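Long-range contacts in putative MAR1 (Leishmania donovani, PDB 1X9G), which is of unproven function, being a putative ribonuclease that belongs to the isochorismatase superfamily: residues A[11-16]-A[134-139]; A[19-24]-A[107-112]; A[124-129]-A[158-163]. All coordinates share one frame; numbering follows the deposited sequence.

In the fold
All three contacts gather round the six-stranded parallel sheet of an alpha/beta domain. Contact 2 joins two neighbouring inner strands, 21-26 and 109-115. Contact 1 lays the N-terminal loop over the next strand, 134-143, the centres of contacts 1 and 2 being about 8 Å apart. Contact 3 sets helix 117-130 against the loop leading into strand 164-167, outermost within this chain; its centre lies about 12 Å from contact 1 and 13 Å from contact 2. Along the chain, contact 2 falls wholly between the segments of contact 1, and contacts 1 and 3 interleave. Strand 134-143 belongs to contact 1, pairs with strand 109-115 of contact 2 and bonds to Asn163 of contact 3; contacts 1 and 3 also meet neighbouring copies of the protein.

Contact 1. Residues A[11-16]-A[134-139]; sequences RLMPHY and RVFLPK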
ATOM      1  N   ARG A  11       4.965  17.145  -7.632  1.00 75.84           N
ATOM      2  CA  ARG A  11       4.153  16.239  -6.862  1.00 72.18           C
ATOM      3  C   ARG A  11       2.671  16.194  -7.112  1.00 70.99           C
ATOM      4  O   ARG A  11       2.101  15.136  -6.883  1.00 73.05           O
ATOM      5  CB  ARG A  11       4.496  16.174  -5.371  1.00 71.44           C
ATOM      6  CG  ARG A  11       4.788  14.735  -4.953  1.00 68.21           C
ATOM      7  CD  ARG A  11       5.319  14.553  -3.554  1.00 62.52           C
ATOM      8  NE  ARG A  11       6.432  15.453  -3.330  1.00 62.27           N
ATOM      9  CZ  ARG A  11       7.652  15.088  -2.959  1.00 59.98           C
ATOM     10  NH1 ARG A  11       7.917  13.824  -2.704  1.00 54.86           N
ATOM     11  NH2 ARG A  11       8.598  16.016  -2.839  1.00 60.47           N
ATOM     12  N   LEU A  12       2.020  17.237  -7.600  1.00 67.05           N
ATOM     13  CA  LEU A  12       0.605  17.051  -8.004  1.00 63.36           C
ATOM     14  C   LEU A  12       0.360  17.639  -9.403  1.00 61.85           C
ATOM     15  O   LEU A  12       1.325  17.952 -10.092  1.00 61.29           O
ATOM     16  CB  LEU A  12      -0.332  17.680  -6.967  1.00 62.75           C
ATOM     17  CG  LEU A  12      -0.330  17.153  -5.535  1.00 60.07           C
ATOM     18  CD1 LEU A  12      -0.895  18.152  -4.584  1.00 58.42           C
ATOM     19  CD2 LEU A  12      -1.145  15.872  -5.452  1.00 61.55           C
ATOM     20  N   MET A  13      -0.892  17.762  -9.841  1.00 59.76           N
ATOM     21  CA  MET A  13      -1.183  18.557 -11.060  1.00 60.51           C
ATOM     22  C   MET A  13      -0.708  20.025 -10.893  1.00 61.21           C
ATOM     23  O   MET A  13      -0.898  20.632  -9.825  1.00 61.14           O
ATOM     24  CB  MET A  13      -2.673  18.535 -11.419  1.00 60.13           C
ATOM     25  CG  MET A  13      -3.147  17.158 -11.843  1.00 59.17           C
ATOM     26  SD  MET A  13      -4.504  17.128 -12.970  1.00 59.84           S
ATOM     27  CE  MET A  13      -3.641  17.405 -14.528  1.00 59.34           C
ATOM     28  N   PRO A  14      -0.031  20.576 -11.913  1.00 61.58           N
ATOM     29  CA  PRO A  14       0.350  21.989 -11.845  1.00 61.16           C
ATOM     30  C   PRO A  14      -0.872  22.828 -12.200  1.00 60.86           C
ATOM     31  O   PRO A  14      -1.840  22.255 -12.740  1.00 60.66           O
ATOM     32  CB  PRO A  14       1.441  22.117 -12.920  1.00 61.46           C
ATOM     33  CG  PRO A  14       1.189  21.016 -13.882  1.00 61.04           C
ATOM     34  CD  PRO A  14       0.407  19.928 -13.168  1.00 61.65           C
ATOM     35  N   HIS A  15      -0.835  24.138 -11.890  1.00 60.46           N
ATOM     36  CA  HIS A  15      -1.862  25.103 -12.325  1.00 60.01           C
ATOM     37  C   HIS A  15      -2.219  24.876 -13.799  1.00 60.50           C
ATOM     38  O   HIS A  15      -1.339  24.655 -14.618  1.00 58.84           O
ATOM     39  CB  HIS A  15      -1.467  26.585 -12.059  1.00 59.41           C
ATOM     40  CG  HIS A  15      -2.579  27.536 -12.384  1.00 60.36           C
ATOM     41  ND1 HIS A  15      -2.639  28.232 -13.579  1.00 60.08           N
ATOM     42  CD2 HIS A  15      -3.745  27.801 -11.739  1.00 60.08           C
ATOM     43  CE1 HIS A  15      -3.776  28.905 -13.643  1.00 59.23           C
ATOM     44  NE2 HIS A  15      -4.470  28.657 -12.544  1.00 60.40           N
ATOM     45  N   TYR A  16      -3.507  24.925 -14.128  1.00 62.77           N
ATOM     46  CA  TYR A  16      -3.976  24.630 -15.506  1.00 65.74           C
ATOM     47  C   TYR A  16      -3.257  25.345 -16.663  1.00 67.22           C
ATOM     48  O   TYR A  16      -3.255  24.832 -17.795  1.00 67.57           O
ATOM     49  CB  TYR A  16      -5.499  24.806 -15.672  1.00 66.02           C
ATOM     50  CG  TYR A  16      -6.075  26.189 -15.375  1.00 66.45           C
ATOM     51  CD1 TYR A  16      -6.942  26.370 -14.291  1.00 66.87           C
ATOM     52  CD2 TYR A  16      -5.808  27.302 -16.196  1.00 68.03           C
ATOM     53  CE1 TYR A  16      -7.502  27.614 -14.002  1.00 67.09           C
ATOM     54  CE2 TYR A  16      -6.373  28.584 -15.912  1.00 67.10           C
ATOM     55  CZ  TYR A  16      -7.224  28.723 -14.804  1.00 68.13           C
ATOM     56  OH  TYR A  16      -7.815  29.938 -14.451  1.00 66.03           O
ATOM     57  N   ARG A 134       3.112  12.906 -17.364  1.00 60.76           N
ATOM     58  CA  ARG A 134       2.640  12.615 -16.012  1.00 59.47           C
ATOM     59  C   ARG A 134       1.211  12.119 -16.140  1.00 58.08           C
ATOM     60  O   ARG A 134       0.395  12.730 -16.859  1.00 58.08           O
ATOM     61  CB  ARG A 134       2.707  13.795 -15.042  1.00 59.82           C
ATOM     62  CG  ARG A 134       3.768  14.825 -15.322  1.00 61.78           C
ATOM     63  CD  ARG A 134       4.659  15.191 -14.159  1.00 63.61           C
ATOM     64  NE  ARG A 134       4.080  15.043 -12.817  1.00 67.94           N
ATOM     65  CZ  ARG A 134       3.714  16.053 -12.024  1.00 67.56           C
ATOM     66  NH1 ARG A 134       3.809  17.319 -12.446  1.00 67.68           N
ATOM     67  NH2 ARG A 134       3.221  15.794 -10.816  1.00 65.47           N
ATOM     68  N   VAL A 135       0.893  11.009 -15.471  1.00 55.09           N
ATOM     69  CA  VAL A 135      -0.477  10.560 -15.486  1.00 52.36           C
ATOM     70  C   VAL A 135      -1.246  10.685 -14.158  1.00 51.84           C
ATOM     71  O   VAL A 135      -0.701  10.437 -13.080  1.00 52.13           O
ATOM     72  CB  VAL A 135      -0.718   9.259 -16.370  1.00 52.62           C
ATOM     73  CG1 VAL A 135       0.534   8.693 -16.951  1.00 49.06           C
ATOM     74  CG2 VAL A 135      -1.607   8.252 -15.701  1.00 49.56           C
ATOM     75  N   PHE A 136      -2.492  11.154 -14.266  1.00 51.21           N
ATOM     76  CA  PHE A 136      -3.366  11.448 -13.133  1.00 51.20           C
ATOM     77  C   PHE A 136      -4.685  10.803 -13.359  1.00 51.89           C
ATOM     78  O   PHE A 136      -5.248  10.912 -14.452  1.00 51.91           O
ATOM     79  CB  PHE A 136      -3.573  12.953 -12.969  1.00 51.26           C
ATOM     80  CG  PHE A 136      -2.299  13.713 -12.862  1.00 52.36           C
ATOM     81  CD1 PHE A 136      -1.622  14.113 -14.017  1.00 53.21           C
ATOM     82  CD2 PHE A 136      -1.752  14.011 -11.604  1.00 54.64           C
ATOM     83  CE1 PHE A 136      -0.411  14.823 -13.908  1.00 53.61           C
ATOM     84  CE2 PHE A 136      -0.552  14.686 -11.476  1.00 52.50           C
ATOM     85  CZ  PHE A 136       0.113  15.113 -12.634  1.00 53.63           C
ATOM     86  N   LEU A 137      -5.188  10.114 -12.339  1.00 52.16           N
ATOM     87  CA  LEU A 137      -6.304   9.216 -12.547  1.00 53.61           C
ATOM     88  C   LEU A 137      -7.337   9.472 -11.475  1.00 54.41           C
ATOM     89  O   LEU A 137      -7.042   9.361 -10.321  1.00 54.33           O
ATOM     90  CB  LEU A 137      -5.802   7.739 -12.503  1.00 53.73           C
ATOM     91  CG  LEU A 137      -4.804   7.315 -13.595  1.00 53.30           C
ATOM     92  CD1 LEU A 137      -3.637   6.648 -13.024  1.00 53.13           C
ATOM     93  CD2 LEU A 137      -5.493   6.406 -14.628  1.00 53.73           C
ATOM     94  N   PRO A 138      -8.561   9.859 -11.860  1.00 56.65           N
ATOM     95  CA  PRO A 138      -9.578   9.948 -10.822  1.00 57.43           C
ATOM     96  C   PRO A 138     -10.184   8.579 -10.596  1.00 58.46           C
ATOM     97  O   PRO A 138     -10.901   8.099 -11.491  1.00 59.86           O
ATOM     98  CB  PRO A 138     -10.622  10.867 -11.453  1.00 57.55           C
ATOM     99  CG  PRO A 138     -10.538  10.526 -12.946  1.00 56.60           C
ATOM    100  CD  PRO A 138      -9.075  10.258 -13.193  1.00 56.75           C
ATOM    101  N   LYS A 139      -9.910   7.969  -9.438  1.00 58.08           N
ATOM    102  CA  LYS A 139     -10.431   6.632  -9.090  1.00 58.60           C
ATOM    103  C   LYS A 139     -11.944   6.562  -9.146  1.00 58.26           C
ATOM    104  O   LYS A 139     -12.551   5.508  -9.368  1.00 58.88           O
ATOM    105  CB  LYS A 139      -9.985   6.228  -7.690  1.00 58.40           C
ATOM    106  CG  LYS A 139     -10.289   4.764  -7.390  1.00 58.19           C
ATOM    107  CD  LYS A 139      -9.698   4.365  -6.040  1.00 60.85           C
ATOM    108  CE  LYS A 139     -10.568   3.375  -5.336  1.00 62.63           C
ATOM    109  NZ  LYS A 139      -9.645   2.465  -4.578  1.00 68.34           N
TER
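Met13 and Phe136 mark the nearest backbone approach, with their CA atoms 7.7 Å apart. That is too wide for strand pairing between the irregular segment 11-16 and strand residues 134-138, and side chains fill the interval. Arg134 and Phe136 both rise from the strand toward the loop. Over one face of the Phe136 ring lies Met13: its CG is 3.5 Å from the ring centroid, a CH-pi contact, and its SD follows at 4.4 Å from that centroid as a Met-aromatic contact. A bend at chi3 (82°) places Met13 CE 3.9 Å from Phe136 CD1. The flexible, polarisable thioether of methionine is well suited to following an aromatic face in this way. Arginine supplies the length for the polar link: Arg134 NH2 donates to Leu12 O at 3.0 Å, in a bent bond (137°) with the donor above the carbonyl plane. The backbone of Met13 is gripped by Gln175 at its N and Lys178 at its O, while Arg11 and Leu12 meet a second subunit. Met13 also touches Ile172 and Met176 of helix 169-176 and Val111 of strand 109-115, which places its side chain between that helix and the sheet.

Contact 2. Residues A[19-24]-A[107-112]; sequences GKTAFL and VDNAVV
Val107 meets Lys20 and Ala22 just where two neighbouring inner strands of the parallel sheet of this alpha/beta fold begin to pair; strands 21-24 and 109-112 run in the same direction, 19° apart. The CG1 of Val107, anti to its own backbone N (chi1 164°), lies 3.4 Å from Ala22 N, and its CG2 reaches Lys20 CB, a branched shape that spans both residues. Asp108 comes next. Its N donates to Lys20 O at 3.0 Å, while its OD1 accepts a weak bond from Lys20 N at 3.4 Å beside Gly19, whose positive phi suits glycine. Asn109 N also donates to Lys20 O, the first rung of the parallel ladder, so this carbonyl holds two successive amides, that of Asp108 from above its plane. Asn109 O then takes the N-H of Ala22 at 2.9 Å. Ala110 is paired with Ala22, and both small side chains lie on the face shared by Leu24 and Val112, the one against which Leu128 of helix 117-130 packs. Val111 bonds through both backbone polar atoms, its N to Ala22 O and its O from Leu24 N, in nearly straight links. On the opposite face its side chain lies beside that of Phe23, with Val111 CB at the ring edge 3.6 Å from Phe23 CD2; Leu49, Leu52 and His53 of helix 39-55 also pack on Phe23. Val111 CG2 meets Thr21 CG2 at 3.7 Å, beta-branched residues favouring extended backbone. At the far end Val112 packs more loosely, its CG2 4.4 Å from Leu24 CB.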
ATOM      1  N   GLY A  19       1.645  24.504 -19.195  1.00 73.85           N
ATOM      2  CA  GLY A  19       1.674  23.382 -20.146  1.00 72.55           C
ATOM      3  C   GLY A  19       0.321  22.994 -20.712  1.00 71.83           C
ATOM      4  O   GLY A  19      -0.563  23.841 -20.830  1.00 72.38           O
ATOM      5  N   LYS A  20       0.181  21.727 -21.101  1.00 70.46           N
ATOM      6  CA  LYS A  20      -1.064  21.187 -21.648  1.00 69.82           C
ATOM      7  C   LYS A  20      -1.418  19.877 -20.953  1.00 68.83           C
ATOM      8  O   LYS A  20      -0.538  19.128 -20.538  1.00 68.85           O
ATOM      9  CB  LYS A  20      -0.972  20.914 -23.165  1.00 69.91           C
ATOM     10  CG  LYS A  20      -0.441  22.046 -24.029  1.00 70.58           C
ATOM     11  CD  LYS A  20      -0.809  21.845 -25.497  1.00 71.20           C
ATOM     12  CE  LYS A  20      -0.911  23.196 -26.292  1.00 73.64           C
ATOM     13  NZ  LYS A  20      -2.334  23.670 -26.554  1.00 74.29           N
ATOM     14  N   THR A  21      -2.715  19.605 -20.869  1.00 67.52           N
ATOM     15  CA  THR A  21      -3.275  18.408 -20.278  1.00 66.17           C
ATOM     16  C   THR A  21      -4.282  17.790 -21.232  1.00 65.59           C
ATOM     17  O   THR A  21      -5.200  18.472 -21.678  1.00 65.24           O
ATOM     18  CB  THR A  21      -4.072  18.760 -19.006  1.00 66.50           C
ATOM     19  OG1 THR A  21      -3.179  19.228 -17.991  1.00 65.00           O
ATOM     20  CG2 THR A  21      -4.870  17.523 -18.502  1.00 66.61           C
ATOM     21  N   ALA A  22      -4.130  16.504 -21.535  1.00 64.61           N
ATOM     22  CA  ALA A  22      -5.195  15.762 -22.229  1.00 63.54           C
ATOM     23  C   ALA A  22      -6.093  15.047 -21.222  1.00 63.20           C
ATOM     24  O   ALA A  22      -5.607  14.331 -20.317  1.00 63.04           O
ATOM     25  CB  ALA A  22      -4.632  14.760 -23.286  1.00 62.53           C
ATOM     26  N   PHE A  23      -7.394  15.298 -21.358  1.00 62.03           N
ATOM     27  CA  PHE A  23      -8.421  14.448 -20.810  1.00 61.11           C
ATOM     28  C   PHE A  23      -8.670  13.288 -21.772  1.00 60.96           C
ATOM     29  O   PHE A  23      -8.931  13.473 -22.957  1.00 60.78           O
ATOM     30  CB  PHE A  23      -9.694  15.244 -20.520  1.00 61.10           C
ATOM     31  CG  PHE A  23      -9.469  16.442 -19.605  1.00 61.56           C
ATOM     32  CD1 PHE A  23      -9.904  17.702 -19.971  1.00 62.36           C
ATOM     33  CD2 PHE A  23      -8.818  16.295 -18.374  1.00 61.62           C
ATOM     34  CE1 PHE A  23      -9.697  18.825 -19.124  1.00 64.23           C
ATOM     35  CE2 PHE A  23      -8.608  17.402 -17.526  1.00 64.48           C
ATOM     36  CZ  PHE A  23      -9.054  18.680 -17.911  1.00 63.45           C
ATOM     37  N   LEU A  24      -8.536  12.075 -21.250  1.00 60.69           N
ATOM     38  CA  LEU A  24      -8.614  10.880 -22.067  1.00 60.09           C
ATOM     39  C   LEU A  24      -9.750  10.028 -21.571  1.00 59.96           C
ATOM     40  O   LEU A  24      -9.674   9.478 -20.470  1.00 60.99           O
ATOM     41  CB  LEU A  24      -7.299  10.134 -21.984  1.00 59.80           C
ATOM     42  CG  LEU A  24      -7.092   8.958 -22.898  1.00 59.85           C
ATOM     43  CD1 LEU A  24      -7.761   9.228 -24.261  1.00 58.67           C
ATOM     44  CD2 LEU A  24      -5.564   8.628 -23.012  1.00 59.66           C
ATOM     45  N   VAL A 107       1.788  17.606 -25.172  1.00 69.60           N
ATOM     46  CA  VAL A 107       0.961  17.500 -23.963  1.00 67.78           C
ATOM     47  C   VAL A 107       1.859  16.998 -22.858  1.00 66.86           C
ATOM     48  O   VAL A 107       2.653  16.089 -23.087  1.00 66.79           O
ATOM     49  CB  VAL A 107      -0.344  16.618 -24.192  1.00 68.28           C
ATOM     50  CG1 VAL A 107      -1.009  16.167 -22.864  1.00 67.32           C
ATOM     51  CG2 VAL A 107      -1.391  17.396 -25.026  1.00 66.91           C
ATOM     52  N   ASP A 108       1.772  17.618 -21.677  1.00 65.69           N
ATOM     53  CA  ASP A 108       2.621  17.232 -20.530  1.00 64.44           C
ATOM     54  C   ASP A 108       1.972  16.241 -19.567  1.00 63.27           C
ATOM     55  O   ASP A 108       2.671  15.394 -18.968  1.00 62.90           O
ATOM     56  CB  ASP A 108       3.037  18.475 -19.773  1.00 64.86           C
ATOM     57  CG  ASP A 108       3.832  19.407 -20.638  1.00 66.88           C
ATOM     58  OD1 ASP A 108       3.255  20.350 -21.226  1.00 67.80           O
ATOM     59  OD2 ASP A 108       5.039  19.150 -20.775  1.00 69.29           O
ATOM     60  N   ASN A 109       0.647  16.369 -19.422  1.00 61.08           N
ATOM     61  CA  ASN A 109      -0.137  15.641 -18.435  1.00 59.30           C
ATOM     62  C   ASN A 109      -1.335  14.946 -19.051  1.00 58.09           C
ATOM     63  O   ASN A 109      -2.010  15.522 -19.882  1.00 59.54           O
ATOM     64  CB  ASN A 109      -0.670  16.592 -17.374  1.00 59.13           C
ATOM     65  CG  ASN A 109       0.345  17.602 -16.949  1.00 60.01           C
ATOM     66  OD1 ASN A 109       0.366  18.701 -17.467  1.00 61.78           O
ATOM     67  ND2 ASN A 109       1.208  17.236 -16.021  1.00 61.83           N
ATOM     68  N   ALA A 110      -1.617  13.730 -18.623  1.00 55.68           N
ATOM     69  CA  ALA A 110      -2.796  13.033 -19.051  1.00 54.66           C
ATOM     70  C   ALA A 110      -3.604  12.666 -17.833  1.00 53.94           C
ATOM     71  O   ALA A 110      -3.074  12.102 -16.884  1.00 55.08           O
ATOM     72  CB  ALA A 110      -2.423  11.801 -19.827  1.00 53.41           C
ATOM     73  N   VAL A 111      -4.879  13.014 -17.869  1.00 52.98           N
ATOM     74  CA  VAL A 111      -5.877  12.653 -16.896  1.00 51.14           C
ATOM     75  C   VAL A 111      -6.696  11.548 -17.563  1.00 52.10           C
ATOM     76  O   VAL A 111      -7.415  11.784 -18.561  1.00 53.23           O
ATOM     77  CB  VAL A 111      -6.778  13.864 -16.592  1.00 51.06           C
ATOM     78  CG1 VAL A 111      -7.960  13.496 -15.684  1.00 48.38           C
ATOM     79  CG2 VAL A 111      -5.979  15.049 -16.053  1.00 48.81           C
ATOM     80  N   VAL A 112      -6.596  10.333 -17.021  1.00 52.34           N
ATOM     81  CA  VAL A 112      -7.097   9.133 -17.680  1.00 51.64           C
ATOM     82  C   VAL A 112      -8.262   8.578 -16.900  1.00 52.07           C
ATOM     83  O   VAL A 112      -8.180   8.437 -15.700  1.00 53.39           O
ATOM     84  CB  VAL A 112      -5.990   8.097 -17.839  1.00 51.06           C
ATOM     85  CG1 VAL A 112      -6.503   6.867 -18.550  1.00 50.12           C
ATOM     86  CG2 VAL A 112      -4.879   8.661 -18.649  1.00 51.90           C
TER

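Contact 3. Residues A[124-129]-A[158-163]; sequences TVADLL and SSWGPN
Trp160 and Leu129 carry this contact, with Asn163 adding a smaller share. The indole of Trp160 reaches from the loop to helix 117-130, its CG set anti to the carbonyl carbon (chi1 -70°), and it is the six-membered part of the ring system that touches the helix. Val125 CG2 comes to the ring edge, near its plane, 3.4 Å from Trp160 CZ3. Ala126 CB stands 4.1 Å from Trp160 CH2, its short side chain allowing the broad ring to approach the helix backbone. One helical turn beyond Val125, Leu129 crosses the indole at a slant and divides its branches between two partners. Its CD1 packs 3.9 Å from Trp160 CE3 and equally near Trp160 CB, whereas its CD2 turns to Asn163, 3.9 Å from CB and 3.4 Å from the carbonyl O. Leucine suits this place because its forked end can touch both residues at once. That Asn163 carbonyl is engaged by Val135 N, a backbone bond that leads the loop into strand 164-167 alongside strand 134-143. Val135 also packs on Val125, Leu128 and Leu129, so the helix, the loop and the sheet meet here. Arg11 of a third subunit makes a cation-pi contact with Trp160, and Leu12 of that subunit packs on Ala126 and Trp160. Between helix and loop the contact is chiefly apolar, resting on shape and burial of hydrocarbon; the Asn163 carbonyl that Leu129 touches is a polar atom already bonded to Val135 N, and the cation-pi contact of Trp160 joins the subunits.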
ATOM      1  N   THR A 124      -2.939   1.456 -21.140  1.00 54.42           N
ATOM      2  CA  THR A 124      -2.869   2.870 -21.555  1.00 54.59           C
ATOM      3  C   THR A 124      -1.886   3.653 -20.673  1.00 55.45           C
ATOM      4  O   THR A 124      -0.984   4.322 -21.201  1.00 55.24           O
ATOM      5  CB  THR A 124      -4.247   3.484 -21.446  1.00 54.62           C
ATOM      6  OG1 THR A 124      -5.116   2.779 -22.337  1.00 52.53           O
ATOM      7  CG2 THR A 124      -4.229   4.921 -21.758  1.00 51.84           C
ATOM      8  N   VAL A 125      -2.018   3.531 -19.334  1.00 55.61           N
ATOM      9  CA  VAL A 125      -1.102   4.262 -18.465  1.00 55.53           C
ATOM     10  C   VAL A 125       0.344   3.796 -18.528  1.00 55.19           C
ATOM     11  O   VAL A 125       1.218   4.630 -18.504  1.00 55.46           O
ATOM     12  CB  VAL A 125      -1.621   4.574 -16.971  1.00 56.25           C
ATOM     13  CG1 VAL A 125      -3.073   4.297 -16.784  1.00 56.25           C
ATOM     14  CG2 VAL A 125      -0.831   3.899 -15.922  1.00 56.69           C
ATOM     15  N   ALA A 126       0.627   2.496 -18.632  1.00 55.45           N
ATOM     16  CA  ALA A 126       2.035   2.076 -18.780  1.00 55.17           C
ATOM     17  C   ALA A 126       2.663   2.706 -20.044  1.00 55.98           C
ATOM     18  O   ALA A 126       3.809   3.141 -20.004  1.00 56.09           O
ATOM     19  CB  ALA A 126       2.196   0.542 -18.749  1.00 54.08           C
ATOM     20  N   ASP A 127       1.897   2.786 -21.143  1.00 56.70           N
ATOM     21  CA  ASP A 127       2.364   3.439 -22.410  1.00 56.98           C
ATOM     22  C   ASP A 127       2.603   4.956 -22.257  1.00 56.69           C
ATOM     23  O   ASP A 127       3.662   5.466 -22.616  1.00 55.50           O
ATOM     24  CB  ASP A 127       1.414   3.177 -23.591  1.00 56.94           C
ATOM     25  CG  ASP A 127       1.413   1.707 -24.091  1.00 57.99           C
ATOM     26  OD1 ASP A 127       0.369   1.320 -24.648  1.00 58.18           O
ATOM     27  OD2 ASP A 127       2.416   0.945 -23.967  1.00 56.67           O
ATOM     28  N   LEU A 128       1.623   5.661 -21.708  1.00 57.10           N
ATOM     29  CA  LEU A 128       1.820   7.043 -21.297  1.00 57.40           C
ATOM     30  C   LEU A 128       3.088   7.244 -20.474  1.00 58.52           C
ATOM     31  O   LEU A 128       3.854   8.174 -20.738  1.00 58.20           O
ATOM     32  CB  LEU A 128       0.617   7.516 -20.508  1.00 57.25           C
ATOM     33  CG  LEU A 128      -0.558   8.204 -21.225  1.00 59.44           C
ATOM     34  CD1 LEU A 128      -0.358   8.322 -22.770  1.00 54.11           C
ATOM     35  CD2 LEU A 128      -1.942   7.603 -20.815  1.00 55.40           C
ATOM     36  N   LEU A 129       3.338   6.365 -19.486  1.00 59.38           N
ATOM     37  CA  LEU A 129       4.519   6.541 -18.656  1.00 59.68           C
ATOM     38  C   LEU A 129       5.772   6.418 -19.474  1.00 61.24           C
ATOM     39  O   LEU A 129       6.675   7.221 -19.323  1.00 62.11           O
ATOM     40  CB  LEU A 129       4.558   5.613 -17.413  1.00 59.01           C
ATOM     41  CG  LEU A 129       3.573   5.977 -16.292  1.00 54.98           C
ATOM     42  CD1 LEU A 129       3.544   4.936 -15.187  1.00 51.71           C
ATOM     43  CD2 LEU A 129       3.698   7.406 -15.743  1.00 50.90           C
ATOM     44  N   SER A 158      -0.660   2.414  -8.243  1.00 50.76           N
ATOM     45  CA  SER A 158      -0.221   3.192  -7.071  1.00 51.55           C
ATOM     46  C   SER A 158       1.290   3.064  -6.765  1.00 52.31           C
ATOM     47  O   SER A 158       1.868   3.877  -6.046  1.00 52.32           O
ATOM     48  CB  SER A 158      -0.987   2.699  -5.829  1.00 51.46           C
ATOM     49  OG  SER A 158      -2.269   3.317  -5.753  1.00 53.50           O
ATOM     50  N   SER A 159       1.904   1.988  -7.235  1.00 51.89           N
ATOM     51  CA  SER A 159       3.321   1.788  -7.032  1.00 51.68           C
ATOM     52  C   SER A 159       4.140   2.342  -8.174  1.00 51.54           C
ATOM     53  O   SER A 159       5.321   2.119  -8.197  1.00 52.38           O
ATOM     54  CB  SER A 159       3.616   0.302  -6.870  1.00 50.68           C
ATOM     55  OG  SER A 159       3.506  -0.334  -8.146  1.00 52.33           O
ATOM     56  N   TRP A 160       3.513   3.037  -9.115  1.00 52.51           N
ATOM     57  CA  TRP A 160       4.170   3.593 -10.330  1.00 53.96           C
ATOM     58  C   TRP A 160       4.511   5.098 -10.213  1.00 55.03           C
ATOM     59  O   TRP A 160       4.583   5.803 -11.246  1.00 56.10           O
ATOM     60  CB  TRP A 160       3.285   3.392 -11.605  1.00 52.06           C
ATOM     61  CG  TRP A 160       3.188   1.962 -12.050  1.00 53.48           C
ATOM     62  CD1 TRP A 160       3.921   0.898 -11.549  1.00 52.32           C
ATOM     63  CD2 TRP A 160       2.333   1.407 -13.079  1.00 50.89           C
ATOM     64  NE1 TRP A 160       3.577  -0.245 -12.212  1.00 52.81           N
ATOM     65  CE2 TRP A 160       2.629   0.031 -13.161  1.00 48.89           C
ATOM     66  CE3 TRP A 160       1.390   1.957 -13.986  1.00 51.64           C
ATOM     67  CZ2 TRP A 160       1.991  -0.829 -14.071  1.00 51.61           C
ATOM     68  CZ3 TRP A 160       0.753   1.097 -14.900  1.00 52.96           C
ATOM     69  CH2 TRP A 160       1.053  -0.290 -14.917  1.00 52.74           C
ATOM     70  N   GLY A 161       4.672   5.601  -8.984  1.00 55.60           N
ATOM     71  CA  GLY A 161       4.997   7.021  -8.785  1.00 55.42           C
ATOM     72  C   GLY A 161       6.460   7.216  -9.175  1.00 55.75           C
ATOM     73  O   GLY A 161       7.163   6.219  -9.359  1.00 54.05           O
ATOM     74  N   PRO A 162       6.938   8.494  -9.308  1.00 56.41           N
ATOM     75  CA  PRO A 162       6.272   9.809  -9.109  1.00 56.01           C
ATOM     76  C   PRO A 162       5.453  10.315 -10.279  1.00 56.83           C
ATOM     77  O   PRO A 162       4.721  11.288 -10.140  1.00 57.91           O
ATOM     78  CB  PRO A 162       7.437  10.767  -8.887  1.00 56.54           C
ATOM     79  CG  PRO A 162       8.629  10.115  -9.530  1.00 56.82           C
ATOM     80  CD  PRO A 162       8.375   8.643  -9.647  1.00 56.12           C
ATOM     81  N   ASN A 163       5.522   9.659 -11.423  1.00 56.39           N
ATOM     82  CA  ASN A 163       4.811  10.179 -12.549  1.00 55.49           C
ATOM     83  C   ASN A 163       3.398   9.614 -12.753  1.00 55.08           C
ATOM     84  O   ASN A 163       2.736  10.004 -13.706  1.00 55.66           O
ATOM     85  CB  ASN A 163       5.689  10.105 -13.788  1.00 56.06           C
ATOM     86  CG  ASN A 163       6.909  10.992 -13.656  1.00 58.05           C
ATOM     87  OD1 ASN A 163       8.035  10.532 -13.788  1.00 60.89           O
ATOM     88  ND2 ASN A 163       6.687  12.274 -13.316  1.00 60.14           N
TER